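Local coordinates for 3-hydroxy-3-methylglutaryl-CoA lyase (Acinetobacter baumannii, PDB 6NDS), which binds a zinc ion and coenzyme A as a lyase of the HMGL-like family, built on a TIM barrel, at residues 23-28 and 255-260; 17-22 and 211-216; 259-264 and 283-288. All blocks are in the same frame, centred on the assembly; numbering follows the deposited sequence.

Contact 1: residues 23-28 and 255-260; sequences PRDGLQ and SGNICT. With ZN (zinc ion), chain H; COA (coenzyme A), chain B.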
loop_
_atom_site.group_PDB
_atom_site.type_symbol
_atom_site.label_atom_id
_atom_site.label_comp_id
_atom_site.label_asym_id
_atom_site.label_seq_id
_atom_site.Cartn_x
_atom_site.Cartn_y
_atom_site.Cartn_z
ATOM N N PRO A 23 -11.475 13.552 -10.937
ATOM C CA PRO A 23 -12.720 14.300 -11.169
ATOM C C PRO A 23 -13.899 13.415 -11.468
ATOM O O PRO A 23 -15.034 13.894 -11.385
ATOM C CB PRO A 23 -12.387 15.197 -12.369
ATOM C CG PRO A 23 -10.860 15.305 -12.355
ATOM C CD PRO A 23 -10.442 13.923 -11.924
ATOM N N ARG A 24 -13.669 12.155 -11.840
ATOM C CA ARG A 24 -14.747 11.228 -12.165
ATOM C C ARG A 24 -14.835 10.149 -11.081
ATOM O O ARG A 24 -15.770 10.160 -10.277
ATOM C CB ARG A 24 -14.506 10.629 -13.555
ATOM C CG ARG A 24 -15.707 9.899 -14.190
ATOM C CD ARG A 24 -15.951 8.515 -13.582
ATOM N NE ARG A 24 -14.835 7.592 -13.823
ATOM C CZ ARG A 24 -14.760 6.373 -13.302
ATOM N NH1 ARG A 24 -15.734 5.926 -12.515
ATOM N NH2 ARG A 24 -13.724 5.592 -13.580
ATOM N N ASP A 25 -13.868 9.227 -11.032
ATOM C CA ASP A 25 -13.923 8.160 -10.037
ATOM C C ASP A 25 -13.862 8.734 -8.631
ATOM O O ASP A 25 -14.552 8.255 -7.724
ATOM C CB ASP A 25 -12.769 7.182 -10.274
ATOM C CG ASP A 25 -13.118 5.760 -9.910
ATOM O OD1 ASP A 25 -14.022 5.526 -9.068
ATOM O OD2 ASP A 25 -12.478 4.850 -10.473
ATOM N N GLY A 26 -13.052 9.776 -8.444
ATOM C CA GLY A 26 -12.898 10.350 -7.121
ATOM C C GLY A 26 -14.173 10.986 -6.607
ATOM O O GLY A 26 -14.569 10.774 -5.463
ATOM N N LEU A 27 -14.842 11.765 -7.453
ATOM C CA LEU A 27 -15.972 12.547 -6.979
ATOM C C LEU A 27 -17.296 11.801 -7.033
ATOM O O LEU A 27 -18.234 12.189 -6.327
ATOM C CB LEU A 27 -16.087 13.838 -7.791
ATOM C CG LEU A 27 -14.878 14.769 -7.667
ATOM C CD1 LEU A 27 -15.204 16.073 -8.351
ATOM C CD2 LEU A 27 -14.516 15.009 -6.213
ATOM N N GLN A 28 -17.399 10.729 -7.822
ATOM C CA GLN A 28 -18.715 10.110 -7.985
ATOM C C GLN A 28 -19.247 9.537 -6.675
ATOM O O GLN A 28 -20.466 9.500 -6.470
ATOM C CB GLN A 28 -18.660 9.031 -9.064
ATOM C CG GLN A 28 -17.804 7.862 -8.699
ATOM C CD GLN A 28 -17.651 6.859 -9.828
ATOM O OE1 GLN A 28 -17.954 7.147 -10.993
ATOM N NE2 GLN A 28 -17.169 5.668 -9.485
ATOM N N SER A 255 -13.700 1.304 -2.657
ATOM C CA SER A 255 -12.893 2.298 -1.965
ATOM C C SER A 255 -11.958 2.941 -2.986
ATOM O O SER A 255 -12.116 2.773 -4.200
ATOM C CB SER A 255 -12.151 1.659 -0.780
ATOM O OG SER A 255 -11.092 0.839 -1.238
ATOM N N GLY A 256 -10.956 3.661 -2.492
ATOM C CA GLY A 256 -10.248 4.606 -3.325
ATOM C C GLY A 256 -9.433 3.959 -4.429
ATOM O O GLY A 256 -8.950 2.828 -4.327
ATOM N N ASN A 257 -9.298 4.704 -5.512
ATOM C CA ASN A 257 -8.286 4.411 -6.508
ATOM C C ASN A 257 -6.909 4.446 -5.864
ATOM O O ASN A 257 -6.710 5.019 -4.784
ATOM C CB ASN A 257 -8.315 5.454 -7.622
ATOM C CG ASN A 257 -9.608 5.447 -8.383
ATOM O OD1 ASN A 257 -10.615 6.007 -7.942
ATOM N ND2 ASN A 257 -9.589 4.815 -9.552
ATOM N N ILE A 258 -5.925 3.887 -6.565
ATOM C CA ILE A 258 -4.561 4.151 -6.126
ATOM C C ILE A 258 -4.314 5.654 -6.143
ATOM O O ILE A 258 -4.819 6.396 -7.000
ATOM C CB ILE A 258 -3.519 3.402 -6.968
ATOM C CG1 ILE A 258 -3.660 3.727 -8.443
ATOM C CG2 ILE A 258 -3.616 1.888 -6.722
ATOM C CD1 ILE A 258 -2.428 3.302 -9.260
ATOM N N CYS A 259 -3.551 6.111 -5.160
ATOM C CA CYS A 259 -3.289 7.530 -4.976
ATOM C C CYS A 259 -2.241 8.031 -5.969
ATOM O O CYS A 259 -1.124 7.509 -6.017
ATOM C CB CYS A 259 -2.811 7.739 -3.545
ATOM S SG CYS A 259 -2.242 9.390 -3.188
ATOM N N THR A 260 -2.584 9.074 -6.731
ATOM C CA THR A 260 -1.687 9.551 -7.784
ATOM C C THR A 260 -0.327 9.946 -7.226
ATOM O O THR A 260 0.708 9.564 -7.779
ATOM C CB THR A 260 -2.314 10.735 -8.526
ATOM O OG1 THR A 260 -3.628 10.367 -8.939
ATOM C CG2 THR A 260 -1.503 11.067 -9.781
HETATM ZN ZN ZN H . -12.705 2.797 -10.711
HETATM N N1A COA B . -27.200 10.183 -19.222
HETATM C C2A COA B . -28.286 10.818 -18.760
HETATM N N3A COA B . -29.560 10.427 -18.767
HETATM C C4A COA B . -29.677 9.212 -19.327
HETATM C C5A COA B . -28.662 8.432 -19.837
HETATM C C6A COA B . -27.355 8.953 -19.776
HETATM N N6A COA B . -26.286 8.314 -20.239
HETATM N N7A COA B . -29.173 7.240 -20.335
HETATM C C8A COA B . -30.467 7.319 -20.117
HETATM N N9A COA B . -30.831 8.495 -19.507
HETATM C C1B COA B . -32.180 8.935 -19.142
HETATM C C2B COA B . -33.167 8.971 -20.307
HETATM O O2B COA B . -33.059 10.103 -21.142
HETATM C C3B COA B . -34.481 8.877 -19.536
HETATM O O3B COA B . -34.741 10.094 -18.843
HETATM P P3B COA B . -36.307 10.195 -18.445
HETATM O O7A COA B . -36.511 9.437 -17.146
HETATM O O8A COA B . -37.067 9.564 -19.597
HETATM O O9A COA B . -36.614 11.674 -18.304
HETATM C C4B COA B . -34.112 7.747 -18.592
HETATM O O4B COA B . -32.741 8.043 -18.204
HETATM C C5B COA B . -34.124 6.415 -19.294
HETATM O O5B COA B . -33.806 5.378 -18.354
HETATM P P1A COA B . -33.295 3.991 -18.962
HETATM O O1A COA B . -32.806 4.189 -20.357
HETATM O O2A COA B . -34.287 2.914 -18.666
HETATM O O3A COA B . -32.009 3.801 -18.028
HETATM P P2A COA B . -31.858 3.428 -16.483
HETATM O O4A COA B . -32.146 1.973 -16.317
HETATM O O5A COA B . -32.597 4.412 -15.638
HETATM O O6A COA B . -30.290 3.712 -16.294
HETATM C CBP COA B . -28.041 3.845 -17.087
HETATM C CCP COA B . -29.336 3.043 -17.157
HETATM C CDP COA B . -26.920 3.105 -17.824
HETATM C CEP COA B . -28.261 5.209 -17.752
HETATM C CAP COA B . -27.688 4.023 -15.608
HETATM O OAP COA B . -27.709 2.753 -14.973
HETATM C C9P COA B . -26.328 4.662 -15.383
HETATM O O9P COA B . -26.148 5.851 -15.629
HETATM N N8P COA B . -25.379 3.874 -14.903
HETATM C C7P COA B . -23.994 4.299 -14.749
HETATM C C6P COA B . -23.614 4.416 -13.296
HETATM C C5P COA B . -22.138 4.701 -13.121
HETATM O O5P COA B . -21.594 5.610 -13.746
HETATM N N4P COA B . -21.477 3.925 -12.252
HETATM C C3P COA B . -20.105 4.160 -11.826
HETATM C C2P COA B . -19.134 4.151 -12.982
HETATM S S1P COA B . -19.275 2.643 -13.974
HETATM O O HOH W 1 -14.617 2.953 -9.602
#
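N257 and D25 face each other at the zinc site of this TIM barrel, and theirs is the pair that brings helix 22-28 and the loop 255-260 within 4.5 Å. The loop enters at S255, whose carbonyl oxygen is hydrogen-bonded to ND1 of the zinc ligand H217, and G256 pairs by its backbone with N218. Next comes N257. Its CG stands anti to the carbonyl carbon (chi1 -63°), which places the amide against the D25 carboxylate with the two planes nearly perpendicular. N257 ND2 donates to D25 OD2 over 3.0 Å, the N-H...O angle being 155°. The hydrogen bond lies in the amide plane but comes down on the oxygen from 60° above the carboxylate plane, while N257 OD1 sits 3.2 Å from D25 CG. Beyond it, the backbone of I258 bonds to F216 and A241, C259 caps helix 260-270 through a weak bond to its SG, and T260 OG1 reaches E20 OE1. The oxygen met by N257 is itself a metal ligand: D25 OD2 binds zinc at 2.1 Å, a site shared with H215 and H217, so the asparagine is a second-shell residue. D25 OD1 accepts from water 1 over 2.7 Å, and that water also binds the zinc, which ties both carboxylate oxygens down. On the other flank D25 CB lies over the R24 guanidinium, 3.7 Å above its plane. R24 NH1 donates in that plane to Q28 OE1 over 3.0 Å; C2P of coenzyme A approaches obliquely, 3.9 Å from NH1.

Contact 2: residues 17-22 and 211-216; sequences VVQEVS and QLTLHF. With ZN (zinc ion), chain H.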
loop_
_atom_site.group_PDB
_atom_site.type_symbol
_atom_site.label_atom_id
_atom_site.label_comp_id
_atom_site.label_asym_id
_atom_site.label_seq_id
_atom_site.Cartn_x
_atom_site.Cartn_y
_atom_site.Cartn_z
ATOM N N VAL A 17 2.991 6.075 -17.785
ATOM C CA VAL A 17 2.058 7.116 -18.205
ATOM C C VAL A 17 0.956 7.200 -17.156
ATOM O O VAL A 17 0.057 6.357 -17.124
ATOM C CB VAL A 17 1.479 6.807 -19.587
ATOM C CG1 VAL A 17 0.506 7.891 -20.008
ATOM C CG2 VAL A 17 2.606 6.649 -20.618
ATOM N N VAL A 18 1.006 8.235 -16.317
ATOM C CA VAL A 18 0.046 8.405 -15.227
ATOM C C VAL A 18 -1.182 9.140 -15.755
ATOM O O VAL A 18 -1.055 10.213 -16.350
ATOM C CB VAL A 18 0.687 9.176 -14.061
ATOM C CG1 VAL A 18 -0.332 9.372 -12.939
ATOM C CG2 VAL A 18 1.922 8.437 -13.546
ATOM N N GLN A 19 -2.370 8.563 -15.548
ATOM C CA GLN A 19 -3.627 9.120 -16.050
ATOM C C GLN A 19 -4.536 9.422 -14.865
ATOM O O GLN A 19 -4.699 8.586 -13.973
ATOM C CB GLN A 19 -4.281 8.143 -17.043
ATOM C CG GLN A 19 -3.285 7.702 -18.147
ATOM C CD GLN A 19 -3.802 6.648 -19.108
ATOM O OE1 GLN A 19 -3.402 6.629 -20.271
ATOM N NE2 GLN A 19 -4.655 5.742 -18.626
ATOM N N GLU A 20 -5.091 10.635 -14.831
ATOM C CA GLU A 20 -5.749 11.144 -13.630
ATOM C C GLU A 20 -7.257 10.949 -13.729
ATOM O O GLU A 20 -7.867 11.312 -14.744
ATOM C CB GLU A 20 -5.408 12.626 -13.431
ATOM C CG GLU A 20 -6.134 13.293 -12.242
ATOM C CD GLU A 20 -5.803 12.661 -10.894
ATOM O OE1 GLU A 20 -4.630 12.269 -10.662
ATOM O OE2 GLU A 20 -6.728 12.542 -10.057
ATOM N N VAL A 21 -7.856 10.354 -12.687
ATOM C CA VAL A 21 -9.302 10.096 -12.712
ATOM C C VAL A 21 -10.038 10.661 -11.499
ATOM O O VAL A 21 -11.224 10.360 -11.300
ATOM C CB VAL A 21 -9.601 8.587 -12.853
ATOM C CG1 VAL A 21 -8.932 8.005 -14.121
ATOM C CG2 VAL A 21 -9.176 7.806 -11.596
ATOM N N SER A 22 -9.389 11.485 -10.674
ATOM C CA SER A 22 -10.115 11.989 -9.508
ATOM C C SER A 22 -11.377 12.791 -9.843
ATOM O O SER A 22 -12.322 12.714 -9.040
ATOM C CB SER A 22 -9.218 12.829 -8.581
ATOM O OG SER A 22 -8.765 13.988 -9.217
ATOM N N GLN A 211 -1.634 0.889 -25.819
ATOM C CA GLN A 211 -3.082 0.755 -25.888
ATOM C C GLN A 211 -3.733 0.291 -24.592
ATOM O O GLN A 211 -4.937 0.502 -24.421
ATOM C CB GLN A 211 -3.458 -0.222 -27.016
ATOM C CG GLN A 211 -3.143 0.347 -28.404
ATOM C CD GLN A 211 -3.147 -0.686 -29.528
ATOM O OE1 GLN A 211 -2.674 -1.815 -29.372
ATOM N NE2 GLN A 211 -3.660 -0.281 -30.682
ATOM N N LEU A 212 -2.985 -0.325 -23.684
ATOM C CA LEU A 212 -3.546 -0.920 -22.472
ATOM C C LEU A 212 -3.431 0.021 -21.282
ATOM O O LEU A 212 -2.326 0.464 -20.951
ATOM C CB LEU A 212 -2.825 -2.225 -22.134
ATOM C CG LEU A 212 -3.188 -2.906 -20.814
ATOM C CD1 LEU A 212 -4.633 -3.354 -20.867
ATOM C CD2 LEU A 212 -2.262 -4.110 -20.551
ATOM N N THR A 213 -4.558 0.273 -20.604
ATOM C CA THR A 213 -4.577 0.940 -19.304
ATOM C C THR A 213 -4.946 -0.058 -18.211
ATOM O O THR A 213 -5.853 -0.879 -18.384
ATOM C CB THR A 213 -5.591 2.103 -19.270
ATOM O OG1 THR A 213 -5.226 3.106 -20.233
ATOM C CG2 THR A 213 -5.631 2.764 -17.870
ATOM N N LEU A 214 -4.250 0.019 -17.075
ATOM C CA LEU A 214 -4.634 -0.702 -15.869
ATOM C C LEU A 214 -5.206 0.293 -14.868
ATOM O O LEU A 214 -4.612 1.351 -14.627
ATOM C CB LEU A 214 -3.444 -1.431 -15.236
ATOM C CG LEU A 214 -3.044 -2.813 -15.760
ATOM C CD1 LEU A 214 -4.233 -3.767 -15.747
ATOM C CD2 LEU A 214 -2.431 -2.718 -17.137
ATOM N N HIS A 215 -6.340 -0.066 -14.265
ATOM C CA HIS A 215 -7.083 0.806 -13.348
ATOM C C HIS A 215 -7.288 0.042 -12.036
ATOM O O HIS A 215 -8.238 -0.730 -11.900
ATOM C CB HIS A 215 -8.388 1.188 -14.036
ATOM C CG HIS A 215 -9.331 2.016 -13.213
ATOM N ND1 HIS A 215 -9.636 3.322 -13.537
ATOM C CD2 HIS A 215 -10.109 1.700 -12.146
ATOM C CE1 HIS A 215 -10.528 3.789 -12.680
ATOM N NE2 HIS A 215 -10.830 2.827 -11.821
ATOM N N PHE A 216 -6.386 0.231 -11.072
ATOM C CA PHE A 216 -6.436 -0.510 -9.812
ATOM C C PHE A 216 -7.046 0.320 -8.686
ATOM O O PHE A 216 -6.759 1.509 -8.534
ATOM C CB PHE A 216 -5.029 -0.967 -9.389
ATOM C CG PHE A 216 -4.410 -1.986 -10.298
ATOM C CD1 PHE A 216 -4.936 -3.271 -10.385
ATOM C CD2 PHE A 216 -3.261 -1.690 -11.015
ATOM C CE1 PHE A 216 -4.344 -4.231 -11.217
ATOM C CE2 PHE A 216 -2.655 -2.652 -11.834
ATOM C CZ PHE A 216 -3.203 -3.922 -11.937
HETATM ZN ZN ZN H . -12.705 2.797 -10.711
HETATM O O HOH W 1 -14.617 2.953 -9.602
#
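Q19 and T213 meet across the inside of the barrel, although their strands 17-20 and 212-216 are not neighbours: strand 237-240 runs between them in the sheet order, and the closest CA pair, Q19 to T213, is 8.9 Å apart. The bridging is therefore done by side chains. From Q19 CB, which points toward strand 212-216, CG departs anti to the carbonyl carbon (chi1 -52°) and the chain then runs extended. CD comes to 4.0 Å from T213 OG1. At the tip the amide splits its partners: OE1 is hydrogen-bonded to R237 NE, whereas NE2 donates to T213 OG1 over 3.1 Å. The N-H...O angle of 163° makes this bond nearly straight, and the hydroxyl oxygen stays close to the amide plane, 13° out of it. NE2 also lies 3.2 Å from T213 CG2, a snug fit against the methyl, and bonds to D239 OD1. Two residues further along, V21 CG2 approaches H215 CE1 obliquely at 4.4 Å, a loose apolar touch beside the metal ligand. H215 NE2 binds zinc at 2.2 Å, and its ND1 is hydrogen-bonded to D239 OD2. Both ring nitrogens thus have partners, which fixes the rotation of the imidazole. Since the same D239 carboxylate is gripped by Q19 NE2 through its other oxygen, the chemistry implies a chain running from T213 and Q19 through D239 to the histidine, probably helping to hold the zinc ligand in its binding pose.

Contact 3: residues 259-264 and 283-288; sequences CTEDLV and QLSRTL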
loop_
_atom_site.group_PDB
_atom_site.type_symbol
_atom_site.label_atom_id
_atom_site.label_comp_id
_atom_site.label_asym_id
_atom_site.label_seq_id
_atom_site.Cartn_x
_atom_site.Cartn_y
_atom_site.Cartn_z
ATOM N N CYS A 259 -3.551 6.111 -5.160
ATOM C CA CYS A 259 -3.289 7.530 -4.976
ATOM C C CYS A 259 -2.241 8.031 -5.969
ATOM O O CYS A 259 -1.124 7.509 -6.017
ATOM C CB CYS A 259 -2.811 7.739 -3.545
ATOM S SG CYS A 259 -2.242 9.390 -3.188
ATOM N N THR A 260 -2.584 9.074 -6.731
ATOM C CA THR A 260 -1.687 9.551 -7.784
ATOM C C THR A 260 -0.327 9.946 -7.226
ATOM O O THR A 260 0.708 9.564 -7.779
ATOM C CB THR A 260 -2.314 10.735 -8.526
ATOM O OG1 THR A 260 -3.628 10.367 -8.939
ATOM C CG2 THR A 260 -1.503 11.067 -9.781
ATOM N N GLU A 261 -0.299 10.729 -6.145
ATOM C CA GLU A 261 1.009 11.180 -5.680
ATOM C C GLU A 261 1.803 10.035 -5.044
ATOM O O GLU A 261 3.036 10.038 -5.105
ATOM C CB GLU A 261 0.863 12.374 -4.730
ATOM C CG GLU A 261 0.054 12.120 -3.479
ATOM C CD GLU A 261 -1.431 12.450 -3.615
ATOM O OE1 GLU A 261 -1.975 12.497 -4.740
ATOM O OE2 GLU A 261 -2.065 12.633 -2.564
ATOM N N ASP A 262 1.130 9.034 -4.469
ATOM C CA ASP A 262 1.860 7.862 -3.991
ATOM C C ASP A 262 2.428 7.058 -5.162
ATOM O O ASP A 262 3.554 6.555 -5.081
ATOM C CB ASP A 262 0.957 6.982 -3.110
ATOM C CG ASP A 262 0.508 7.677 -1.814
ATOM O OD1 ASP A 262 0.916 8.832 -1.564
ATOM O OD2 ASP A 262 -0.265 7.063 -1.034
ATOM N N LEU A 263 1.672 6.934 -6.261
ATOM C CA LEU A 263 2.191 6.269 -7.462
ATOM C C LEU A 263 3.381 7.021 -8.049
ATOM O O LEU A 263 4.419 6.421 -8.371
ATOM C CB LEU A 263 1.076 6.142 -8.503
ATOM C CG LEU A 263 1.517 5.751 -9.919
ATOM C CD1 LEU A 263 2.138 4.363 -9.914
ATOM C CD2 LEU A 263 0.310 5.810 -10.875
ATOM N N VAL A 264 3.255 8.341 -8.194
ATOM C CA VAL A 264 4.343 9.123 -8.773
ATOM C C VAL A 264 5.565 9.092 -7.863
ATOM O O VAL A 264 6.694 9.010 -8.343
ATOM C CB VAL A 264 3.888 10.561 -9.077
ATOM C CG1 VAL A 264 5.071 11.421 -9.609
ATOM C CG2 VAL A 264 2.748 10.550 -10.101
ATOM N N GLN A 283 1.281 19.309 -3.206
ATOM C CA GLN A 283 0.697 20.550 -2.708
ATOM C C GLN A 283 -0.781 20.631 -3.072
ATOM O O GLN A 283 -1.612 21.030 -2.245
ATOM C CB GLN A 283 1.461 21.757 -3.262
ATOM C CG GLN A 283 0.964 23.086 -2.711
ATOM C CD GLN A 283 1.574 24.279 -3.417
ATOM O OE1 GLN A 283 1.903 24.213 -4.602
ATOM N NE2 GLN A 283 1.719 25.382 -2.693
ATOM N N LEU A 284 -1.132 20.223 -4.295
ATOM C CA LEU A 284 -2.535 20.230 -4.699
ATOM C C LEU A 284 -3.349 19.238 -3.869
ATOM O O LEU A 284 -4.455 19.554 -3.417
ATOM C CB LEU A 284 -2.659 19.907 -6.195
ATOM C CG LEU A 284 -4.114 19.873 -6.694
ATOM C CD1 LEU A 284 -4.813 21.220 -6.589
ATOM C CD2 LEU A 284 -4.170 19.343 -8.135
ATOM N N SER A 285 -2.816 18.037 -3.655
ATOM C CA SER A 285 -3.535 17.046 -2.856
ATOM C C SER A 285 -3.806 17.562 -1.450
ATOM O O SER A 285 -4.865 17.292 -0.872
ATOM C CB SER A 285 -2.741 15.748 -2.798
ATOM O OG SER A 285 -3.450 14.793 -2.028
ATOM N N ARG A 286 -2.871 18.326 -0.886
ATOM C CA ARG A 286 -3.069 18.833 0.464
ATOM C C ARG A 286 -4.177 19.882 0.558
ATOM O O ARG A 286 -4.575 20.227 1.674
ATOM C CB ARG A 286 -1.741 19.382 1.007
ATOM C CG ARG A 286 -0.742 18.249 1.316
ATOM C CD ARG A 286 0.670 18.750 1.627
ATOM N NE ARG A 286 1.463 17.712 2.283
ATOM C CZ ARG A 286 2.776 17.776 2.480
ATOM N NH1 ARG A 286 3.462 18.830 2.060
ATOM N NH2 ARG A 286 3.406 16.779 3.097
ATOM N N THR A 287 -4.702 20.376 -0.575
ATOM C CA THR A 287 -5.869 21.250 -0.540
ATOM C C THR A 287 -7.178 20.479 -0.480
ATOM O O THR A 287 -8.227 21.101 -0.291
ATOM C CB THR A 287 -5.900 22.190 -1.762
ATOM O OG1 THR A 287 -6.266 21.462 -2.943
ATOM C CG2 THR A 287 -4.540 22.857 -1.959
ATOM N N LEU A 288 -7.146 19.143 -0.626
ATOM C CA LEU A 288 -8.401 18.391 -0.666
ATOM C C LEU A 288 -9.179 18.395 0.652
ATOM O O LEU A 288 -10.412 18.512 0.619
ATOM C CB LEU A 288 -8.144 16.951 -1.115
ATOM C CG LEU A 288 -7.792 16.755 -2.586
ATOM C CD1 LEU A 288 -7.431 15.289 -2.835
ATOM C CD2 LEU A 288 -8.963 17.188 -3.484
#
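E261, in the first turn of helix 260-270, and S285, on helix 278-285, mark the closest backbone approach, with CA atoms 7.9 Å apart. The gap is closed by their side chains, both of which set out toward the opposite segment. E261 CG lies between the backbone N and the carbonyl carbon (chi1 60°), and the chain bends at chi2 (-92°), turning the carboxylate to the serine. S285 OG donates to E261 OE2 over 2.6 Å, arriving 44° above the carboxylate plane. S285 CB follows at 3.2 Å from the same oxygen. OE2 is also hydrogen-bonded to S298 OG, and E261 OE1 to G243 N, so this buried carboxylate is gripped at both oxygens by uncharged groups. Each backbone has its own local fastening. The thiol of C259 caps the helix start with a weak bond from D262 N to SG at 3.6 Å; in the other segment L284 O takes both T287 N and T287 OG1, the latter over 2.7 Å, as the chain enters a type I turn from S285 to L288. T260 and L263 meanwhile pack on strands 17-20 and 237-240, the position outside the sheet typical of the helix that follows the last strand of a TIM barrel.

Overall arrangement
All three contacts belong to the region where the TIM barrel closes on itself, strands 17-20 and 237-240 lying side by side. Contacts 1 and 2 have centres about 11 Å apart and interlock along the chain, since 17-22 runs straight into 23-28 and 211-216 precedes 255-260. Both touch the zinc ion, each supplying one of its protein ligands. Contact 3 comes last in sequence and shares C259 and T260 with contact 1, its centre about 11 Å from that of contact 1 and 15 Å from that of contact 2. Its helix 260-270 packs on the outside of strands 17-20 and 237-240, and T260 and E20 link the helix start to the end of strand 17-20, whence the chain enters helix 22-28 with D25.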